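Local coordinates for chitinase (Pyrococcus furiosus, PDB 2CWR), which hydrolyses chitin, the fragment here being its chitin-binding domain, which probably holds the enzyme on its polysaccharide substrate, at residues V8-V14 / D26-D32. Residues are numbered along the deposited sequence; the frame is centred on the assembly and turned at random.
Sequences VSGSLEV and DVTLNLD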
loop_
_atom_site.group_PDB
_atom_site.type_symbol
_atom_site.label_atom_id
_atom_site.label_comp_id
_atom_site.label_asym_id
_atom_site.label_seq_id
_atom_site.Cartn_x
_atom_site.Cartn_y
_atom_site.Cartn_z
ATOM N N VAL A 8 -4.833 -14.258 12.018
ATOM C CA VAL A 8 -5.312 -14.019 10.663
ATOM C C VAL A 8 -4.261 -14.419 9.631
ATOM O O VAL A 8 -3.085 -14.076 9.762
ATOM C CB VAL A 8 -5.662 -12.529 10.456
ATOM C CG1 VAL A 8 -6.164 -12.303 9.039
ATOM C CG2 VAL A 8 -6.712 -12.099 11.472
ATOM N N SER A 9 -4.691 -15.148 8.607
ATOM C CA SER A 9 -3.789 -15.584 7.550
ATOM C C SER A 9 -4.074 -14.816 6.269
ATOM O O SER A 9 -5.216 -14.446 5.992
ATOM C CB SER A 9 -3.947 -17.084 7.291
ATOM O OG SER A 9 -3.546 -17.838 8.422
ATOM N N GLY A 10 -3.030 -14.579 5.487
ATOM C CA GLY A 10 -3.201 -13.856 4.244
ATOM C C GLY A 10 -1.863 -13.493 3.642
ATOM O O GLY A 10 -0.812 -13.856 4.175
ATOM N N SER A 11 -1.899 -12.785 2.522
ATOM C CA SER A 11 -0.668 -12.373 1.865
ATOM C C SER A 11 -0.872 -11.075 1.106
ATOM O O SER A 11 -2.000 -10.670 0.822
ATOM C CB SER A 11 -0.190 -13.455 0.890
ATOM O OG SER A 11 -1.037 -13.541 -0.245
ATOM N N LEU A 12 0.235 -10.421 0.786
ATOM C CA LEU A 12 0.186 -9.183 0.034
ATOM C C LEU A 12 1.041 -9.339 -1.203
ATOM O O LEU A 12 2.116 -9.925 -1.149
ATOM C CB LEU A 12 0.724 -8.006 0.863
ATOM C CG LEU A 12 0.811 -6.644 0.146
ATOM C CD1 LEU A 12 0.748 -5.522 1.171
ATOM C CD2 LEU A 12 2.102 -6.547 -0.677
ATOM N N GLU A 13 0.545 -8.844 -2.329
ATOM C CA GLU A 13 1.335 -8.870 -3.545
ATOM C C GLU A 13 1.230 -7.489 -4.163
ATOM O O GLU A 13 0.213 -6.809 -4.028
ATOM C CB GLU A 13 0.859 -9.949 -4.526
ATOM C CG GLU A 13 -0.607 -9.915 -4.888
ATOM C CD GLU A 13 -0.971 -11.035 -5.850
ATOM O OE1 GLU A 13 -0.580 -10.959 -7.037
ATOM O OE2 GLU A 13 -1.637 -11.996 -5.412
ATOM N N VAL A 14 2.300 -7.059 -4.807
ATOM C CA VAL A 14 2.293 -5.754 -5.431
ATOM C C VAL A 14 3.069 -5.786 -6.732
ATOM O O VAL A 14 4.146 -6.384 -6.819
ATOM C CB VAL A 14 2.889 -4.680 -4.488
ATOM C CG1 VAL A 14 4.299 -5.064 -4.066
ATOM C CG2 VAL A 14 2.886 -3.321 -5.184
ATOM N N ASP A 26 0.516 -1.446 -7.797
ATOM C CA ASP A 26 -0.810 -2.062 -7.852
ATOM C C ASP A 26 -0.789 -3.176 -6.820
ATOM O O ASP A 26 -0.146 -4.206 -7.021
ATOM C CB ASP A 26 -1.064 -2.637 -9.246
ATOM C CG ASP A 26 -1.148 -1.559 -10.312
ATOM O OD1 ASP A 26 -0.818 -1.848 -11.481
ATOM O OD2 ASP A 26 -1.554 -0.427 -9.982
ATOM N N VAL A 27 -1.493 -2.957 -5.716
ATOM C CA VAL A 27 -1.522 -3.911 -4.617
ATOM C C VAL A 27 -2.747 -4.813 -4.597
ATOM O O VAL A 27 -3.858 -4.376 -4.898
ATOM C CB VAL A 27 -1.459 -3.166 -3.255
ATOM C CG1 VAL A 27 -1.399 -4.160 -2.103
ATOM C CG2 VAL A 27 -0.251 -2.228 -3.227
ATOM N N THR A 28 -2.526 -6.077 -4.250
ATOM C CA THR A 28 -3.610 -7.042 -4.124
ATOM C C THR A 28 -3.427 -7.744 -2.793
ATOM O O THR A 28 -2.343 -8.242 -2.491
ATOM C CB THR A 28 -3.597 -8.102 -5.237
ATOM O OG1 THR A 28 -3.770 -7.464 -6.505
ATOM C CG2 THR A 28 -4.734 -9.104 -5.027
ATOM N N LEU A 29 -4.487 -7.764 -1.993
ATOM C CA LEU A 29 -4.445 -8.407 -0.690
ATOM C C LEU A 29 -5.258 -9.693 -0.749
ATOM O O LEU A 29 -6.442 -9.673 -1.082
ATOM C CB LEU A 29 -5.032 -7.485 0.379
ATOM C CG LEU A 29 -4.416 -6.089 0.508
ATOM C CD1 LEU A 29 -5.087 -5.335 1.653
ATOM C CD2 LEU A 29 -2.923 -6.212 0.763
ATOM N N ASN A 30 -4.611 -10.808 -0.437
ATOM C CA ASN A 30 -5.279 -12.101 -0.439
ATOM C C ASN A 30 -5.546 -12.443 1.019
ATOM O O ASN A 30 -4.675 -12.954 1.721
ATOM C CB ASN A 30 -4.376 -13.140 -1.099
ATOM C CG ASN A 30 -3.974 -12.736 -2.508
ATOM O OD1 ASN A 30 -4.819 -12.601 -3.391
ATOM N ND2 ASN A 30 -2.679 -12.533 -2.719
ATOM N N LEU A 31 -6.761 -12.144 1.464
ATOM C CA LEU A 31 -7.157 -12.361 2.847
ATOM C C LEU A 31 -8.062 -13.572 3.045
ATOM O O LEU A 31 -8.709 -14.039 2.108
ATOM C CB LEU A 31 -7.862 -11.105 3.365
ATOM C CG LEU A 31 -7.160 -9.791 3.000
ATOM C CD1 LEU A 31 -7.957 -8.610 3.522
ATOM C CD2 LEU A 31 -5.753 -9.784 3.575
ATOM N N ASP A 32 -8.109 -14.062 4.280
ATOM C CA ASP A 32 -8.937 -15.214 4.617
ATOM C C ASP A 32 -10.327 -14.765 5.061
ATOM O O ASP A 32 -11.053 -15.510 5.715
ATOM C CB ASP A 32 -8.274 -16.040 5.728
ATOM C CG ASP A 32 -8.171 -15.287 7.044
ATOM O OD1 ASP A 32 -8.594 -14.114 7.105
ATOM O OD2 ASP A 32 -7.664 -15.872 8.027
#
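Strand segments 10-14 and 26-31 run antiparallel, their axes 4.7 Å apart at closest approach and inclined at 162°, as the two arms of a beta hairpin. Two hydrogen-bonded pairs hold the backbones together: Ser11 N to Asn30 O and Asn30 N to Ser11 O, both 2.9 Å, then Glu13 N to Thr28 O at 3.0 Å and Thr28 N to Glu13 O at 2.8 Å. Gly10, Leu12 and Val14 face Leu31, Leu29 and Val27 in the non-hydrogen-bonded pairs between and beyond them. An ideal CB on Gly10 would lie 2.8 Å from Asn30 O, so the close approach there depends on the missing side chain. Past the strand ends, Asp32 OD2 accepts a hydrogen bond from Ser9 N (3.1 Å), while its OD1 is bound by Tyr35.

The two faces differ sharply in character. On one, the amide of Asn30 bridges neighbouring side chains, ND2 donating to Ser11 OG (3.1 Å) and to Glu13 OE2 (2.9 Å). On the other, Leu12 CD1 meets Leu29 CD2 at 3.8 Å and Val14 CG2 meets Val27 CG2 at 3.9 Å.

This apolar face turns into the beta-sandwich, where Leu12 packs on Val39, Ile94 and Leu96 of the opposing sheet. Strand 10-18 forms one edge of its own four-stranded sheet; strand 22-31 lies inside it, bonded along its other side to strand 76-84.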